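Local structure of tyrosine--tRNA ligase (Aeropyrum pernix, 2CYA) at residues 48-51 with 52-55; 277-281 with 282-286. The protein catalyses the attachment of tyrosine to its cognate tRNA, first activating the amino acid with ATP and then transferring it to the acceptor end. All coordinates share one frame; numbering follows the deposited sequence.

Contact 1 (48-51 with 52-55). With SO4 (sulfate ion), chain C.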
loop_
_atom_site.group_PDB
_atom_site.type_symbol
_atom_site.label_atom_id
_atom_site.label_comp_id
_atom_site.label_asym_id
_atom_site.label_seq_id
_atom_site.Cartn_x
_atom_site.Cartn_y
_atom_site.Cartn_z
ATOM N N ALA A 48 2.128 -27.372 8.103
ATOM C CA ALA A 48 0.771 -27.413 8.610
ATOM C C ALA A 48 0.658 -28.238 9.901
ATOM O O ALA A 48 1.240 -29.314 10.018
ATOM C CB ALA A 48 -0.145 -27.987 7.558
ATOM N N HIS A 49 -0.072 -27.712 10.876
ATOM C CA HIS A 49 -0.291 -28.452 12.107
ATOM C C HIS A 49 -1.791 -28.770 12.143
ATOM O O HIS A 49 -2.551 -28.271 11.317
ATOM C CB HIS A 49 0.179 -27.653 13.327
ATOM C CG HIS A 49 -0.450 -26.306 13.458
ATOM N ND1 HIS A 49 -1.756 -26.130 13.861
ATOM C CD2 HIS A 49 0.062 -25.064 13.285
ATOM C CE1 HIS A 49 -2.022 -24.837 13.933
ATOM N NE2 HIS A 49 -0.936 -24.167 13.589
ATOM N N ILE A 50 -2.230 -29.584 13.089
ATOM C CA ILE A 50 -3.626 -29.995 13.079
ATOM C C ILE A 50 -4.665 -28.898 13.218
ATOM O O ILE A 50 -5.822 -29.098 12.857
ATOM C CB ILE A 50 -3.872 -31.086 14.135
ATOM C CG1 ILE A 50 -3.544 -30.559 15.550
ATOM C CG2 ILE A 50 -3.015 -32.306 13.789
ATOM C CD1 ILE A 50 -3.899 -31.560 16.649
ATOM N N GLY A 51 -4.251 -27.733 13.715
ATOM C CA GLY A 51 -5.189 -26.642 13.887
ATOM C C GLY A 51 -5.794 -26.192 12.582
ATOM O O GLY A 51 -6.954 -25.775 12.523
ATOM N N TRP A 52 -5.004 -26.284 11.523
ATOM C CA TRP A 52 -5.450 -25.872 10.200
ATOM C C TRP A 52 -6.501 -26.819 9.643
ATOM O O TRP A 52 -7.270 -26.436 8.753
ATOM C CB TRP A 52 -4.260 -25.802 9.235
ATOM C CG TRP A 52 -3.271 -24.712 9.564
ATOM C CD1 TRP A 52 -3.303 -23.864 10.650
ATOM C CD2 TRP A 52 -2.078 -24.386 8.839
ATOM N NE1 TRP A 52 -2.197 -23.042 10.644
ATOM C CE2 TRP A 52 -1.427 -23.342 9.547
ATOM C CE3 TRP A 52 -1.492 -24.874 7.664
ATOM C CZ2 TRP A 52 -0.215 -22.783 9.111
ATOM C CZ3 TRP A 52 -0.285 -24.314 7.230
ATOM C CH2 TRP A 52 0.338 -23.280 7.957
ATOM N N LEU A 53 -6.542 -28.048 10.165
ATOM C CA LEU A 53 -7.515 -29.029 9.676
ATOM C C LEU A 53 -8.936 -28.501 9.903
ATOM O O LEU A 53 -9.835 -28.740 9.091
ATOM C CB LEU A 53 -7.318 -30.390 10.372
ATOM C CG LEU A 53 -6.088 -31.251 10.001
ATOM C CD1 LEU A 53 -6.050 -32.507 10.866
ATOM C CD2 LEU A 53 -6.143 -31.649 8.512
ATOM N N VAL A 54 -9.135 -27.761 10.990
ATOM C CA VAL A 54 -10.447 -27.195 11.287
ATOM C C VAL A 54 -10.950 -26.333 10.130
ATOM O O VAL A 54 -12.103 -26.476 9.705
ATOM C CB VAL A 54 -10.438 -26.313 12.564
ATOM C CG1 VAL A 54 -11.830 -25.726 12.782
ATOM C CG2 VAL A 54 -10.009 -27.129 13.779
ATOM N N TRP A 55 -10.119 -25.429 9.605
ATOM C CA TRP A 55 -10.628 -24.633 8.495
ATOM C C TRP A 55 -10.645 -25.430 7.182
ATOM O O TRP A 55 -11.450 -25.154 6.296
ATOM C CB TRP A 55 -9.867 -23.306 8.349
ATOM C CG TRP A 55 -8.396 -23.363 8.048
ATOM C CD1 TRP A 55 -7.369 -23.090 8.913
ATOM C CD2 TRP A 55 -7.794 -23.588 6.764
ATOM N NE1 TRP A 55 -6.162 -23.119 8.241
ATOM C CE2 TRP A 55 -6.395 -23.422 6.921
ATOM C CE3 TRP A 55 -8.304 -23.905 5.493
ATOM C CZ2 TRP A 55 -5.498 -23.563 5.857
ATOM C CZ3 TRP A 55 -7.417 -24.043 4.433
ATOM C CH2 TRP A 55 -6.019 -23.869 4.625
HETATM S S SO4 C . -0.364 -20.349 12.599
HETATM O O1 SO4 C . -1.541 -20.532 13.558
HETATM O O2 SO4 C . -0.878 -19.554 11.400
HETATM O O3 SO4 C . 0.593 -19.534 13.258
HETATM O O4 SO4 C . -0.099 -21.649 12.093
#
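The imidazole of His49 carries Trp52 CD1 over one face and, near its plane, meets sulfate O4 at its edge. The indole of Trp52 also offers an edge to O4, while Ala48 CB approaches it obliquely, 3.4 Å from CE3; Trp55 takes Trp52 O over one face of its ring. His49 and Trp52 are neither stacked nor edge-to-face, their planes standing at 49°, and this lets two ring N-H groups converge on one oxygen: His49 NE2 lies 3.0 Å and Trp52 NE1 2.9 Å from O4. The other imidazole nitrogen is also engaged, because chi1 of 56° sets the ring between backbone N and carbonyl carbon, where ND1 accepts from Gly51 N at 3.0 Å and caps the helix start. Glycine suits this turn, since a CB there would run into His49 CE1. Trp52 N bonds to His49 O at 3.2 Å. An alanine in place of Trp52 is likely to leave O4 without one of its donors and the imidazole without the indole against its face. The sequence His-Ile-Gly-Trp is a form of the class I HIGH signature, here at the start of helix 51-64 after strand 37-42. Trp52 and Trp55 pack on helix 88-104, Ile50 and Val54 on helix 275-284, and Leu53 on helix 323-346.

Contact 2 (277-281 with 282-286); sequences LEIAR and YILFA
Ile279 O is gripped by two backbone donors, Ile283 N at 2.9 Å and Leu284 N at 3.1 Å. The Leu284 bond lies in the carbonyl plane, whereas the Ile283 N-H comes in tilted 33° from it. The helix widens into a pi-type turn here, and Phe285 N follows the longer step, reaching Ala280 O at 2.8 Å. One residue earlier the spacing is still alpha-helical, with Tyr282 N bonded to Glu278 O at 2.7 Å. Arg281 and Tyr282 run side by side. With CG anti to the backbone N (chi1 -178°) and the rest extended, the arginine passes its methylenes over one face of the phenol, CD making an off-centre CH-pi contact 4.1 Å from the ring centroid. Further out, Tyr282 CE1 sits over a face of the guanidinium. Glu278 CB touches the ring at CD2, while its carboxylate turns to Ser215 N. Ile279 and Leu284 give the buried side its branched apolar groups, which pack on helix 323-346. A shared acceptor thus lets the helix change from four- to five-residue spacing with these amides still bonded, and the arginine's aliphatic shaft can lie on an aromatic face while its guanidinium continues along the ring toward the phenol oxygen.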
loop_
_atom_site.group_PDB
_atom_site.type_symbol
_atom_site.label_atom_id
_atom_site.label_comp_id
_atom_site.label_asym_id
_atom_site.label_seq_id
_atom_site.Cartn_x
_atom_site.Cartn_y
_atom_site.Cartn_z
ATOM N N LEU A 277 -9.724 -31.384 24.637
ATOM C CA LEU A 277 -11.145 -31.461 24.330
ATOM C C LEU A 277 -11.436 -30.757 22.992
ATOM O O LEU A 277 -12.240 -31.237 22.201
ATOM C CB LEU A 277 -11.974 -30.836 25.464
ATOM C CG LEU A 277 -12.257 -31.755 26.654
ATOM C CD1 LEU A 277 -13.189 -31.062 27.646
ATOM C CD2 LEU A 277 -12.920 -33.034 26.146
ATOM N N GLU A 278 -10.778 -29.630 22.743
ATOM C CA GLU A 278 -10.969 -28.901 21.490
ATOM C C GLU A 278 -10.599 -29.805 20.318
ATOM O O GLU A 278 -11.296 -29.835 19.313
ATOM C CB GLU A 278 -10.087 -27.650 21.442
ATOM C CG GLU A 278 -10.390 -26.637 22.532
ATOM C CD GLU A 278 -9.476 -25.425 22.474
ATOM O OE1 GLU A 278 -8.286 -25.571 22.114
ATOM O OE2 GLU A 278 -9.949 -24.323 22.804
ATOM N N ILE A 279 -9.492 -30.532 20.444
ATOM C CA ILE A 279 -9.080 -31.434 19.375
ATOM C C ILE A 279 -10.177 -32.478 19.154
ATOM O O ILE A 279 -10.552 -32.775 18.013
ATOM C CB ILE A 279 -7.765 -32.139 19.728
ATOM C CG1 ILE A 279 -6.619 -31.127 19.665
ATOM C CG2 ILE A 279 -7.562 -33.369 18.827
ATOM C CD1 ILE A 279 -5.302 -31.641 20.169
ATOM N N ALA A 280 -10.706 -33.022 20.244
ATOM C CA ALA A 280 -11.757 -34.037 20.130
ATOM C C ALA A 280 -12.976 -33.457 19.438
ATOM O O ALA A 280 -13.532 -34.051 18.515
ATOM C CB ALA A 280 -12.152 -34.554 21.510
ATOM N N ARG A 281 -13.387 -32.279 19.880
ATOM C CA ARG A 281 -14.555 -31.640 19.307
ATOM C C ARG A 281 -14.404 -31.124 17.865
ATOM O O ARG A 281 -15.233 -31.418 17.001
ATOM C CB ARG A 281 -14.997 -30.472 20.192
ATOM C CG ARG A 281 -16.251 -29.789 19.654
ATOM C CD ARG A 281 -16.621 -28.535 20.431
ATOM N NE ARG A 281 -17.778 -27.876 19.838
ATOM C CZ ARG A 281 -18.276 -26.713 20.248
ATOM N NH1 ARG A 281 -17.715 -26.070 21.264
ATOM N NH2 ARG A 281 -19.328 -26.188 19.631
ATOM N N TYR A 282 -13.350 -30.360 17.613
ATOM C CA TYR A 282 -13.164 -29.746 16.306
ATOM C C TYR A 282 -12.498 -30.564 15.214
ATOM O O TYR A 282 -12.680 -30.283 14.034
ATOM C CB TYR A 282 -12.423 -28.422 16.478
ATOM C CG TYR A 282 -13.185 -27.436 17.341
ATOM C CD1 TYR A 282 -14.545 -27.210 17.125
ATOM C CD2 TYR A 282 -12.554 -26.740 18.379
ATOM C CE1 TYR A 282 -15.261 -26.318 17.918
ATOM C CE2 TYR A 282 -13.267 -25.853 19.179
ATOM C CZ TYR A 282 -14.622 -25.646 18.933
ATOM O OH TYR A 282 -15.339 -24.720 19.661
ATOM N N ILE A 283 -11.727 -31.569 15.603
ATOM C CA ILE A 283 -11.051 -32.398 14.642
ATOM C C ILE A 283 -11.562 -33.849 14.603
ATOM O O ILE A 283 -11.977 -34.331 13.549
ATOM C CB ILE A 283 -9.541 -32.386 14.910
ATOM C CG1 ILE A 283 -8.998 -30.967 14.735
ATOM C CG2 ILE A 283 -8.845 -33.340 13.968
ATOM C CD1 ILE A 283 -7.533 -30.835 15.059
ATOM N N LEU A 284 -11.563 -34.546 15.738
ATOM C CA LEU A 284 -11.998 -35.944 15.723
ATOM C C LEU A 284 -13.484 -36.107 15.427
ATOM O O LEU A 284 -13.847 -36.863 14.531
ATOM C CB LEU A 284 -11.614 -36.650 17.028
ATOM C CG LEU A 284 -10.117 -36.673 17.397
ATOM C CD1 LEU A 284 -9.950 -37.398 18.736
ATOM C CD2 LEU A 284 -9.277 -37.371 16.305
ATOM N N PHE A 285 -14.349 -35.392 16.140
ATOM C CA PHE A 285 -15.784 -35.513 15.875
ATOM C C PHE A 285 -16.268 -34.689 14.672
ATOM O O PHE A 285 -17.464 -34.635 14.376
ATOM C CB PHE A 285 -16.596 -35.142 17.116
ATOM C CG PHE A 285 -16.686 -36.255 18.128
ATOM C CD1 PHE A 285 -15.775 -36.341 19.178
ATOM C CD2 PHE A 285 -17.661 -37.234 18.009
ATOM C CE1 PHE A 285 -15.843 -37.389 20.095
ATOM C CE2 PHE A 285 -17.733 -38.281 18.915
ATOM C CZ PHE A 285 -16.824 -38.357 19.959
ATOM N N ALA A 286 -15.336 -34.034 13.985
ATOM C CA ALA A 286 -15.691 -33.259 12.807
ATOM C C ALA A 286 -16.155 -34.281 11.767
ATOM O O ALA A 286 -16.997 -33.989 10.920
ATOM C CB ALA A 286 -14.469 -32.499 12.291
#

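The two contacts, with centres about 11 Å apart, meet through an apolar seam that joins the start of helix 51-64 to the end of helix 275-284. Ile50 O lies 3.3 Å from Ile283 CD1, Ile50 CD1 is 3.8 Å from Ile279 CD1, and Val54 CG2 stands 3.8 Å from Tyr282 CB. Contact 1 holds His49 and Trp52, inferred to bind ATP, and its sulfate is also bonded to Lys241 NZ of the KMSKS motif, so the ion may mark a phosphate position. Contact 2 lies one layer from this site: the Ile283 side chain is about 8 Å from those of His49 and Trp52, touching the signature turn through Ile50.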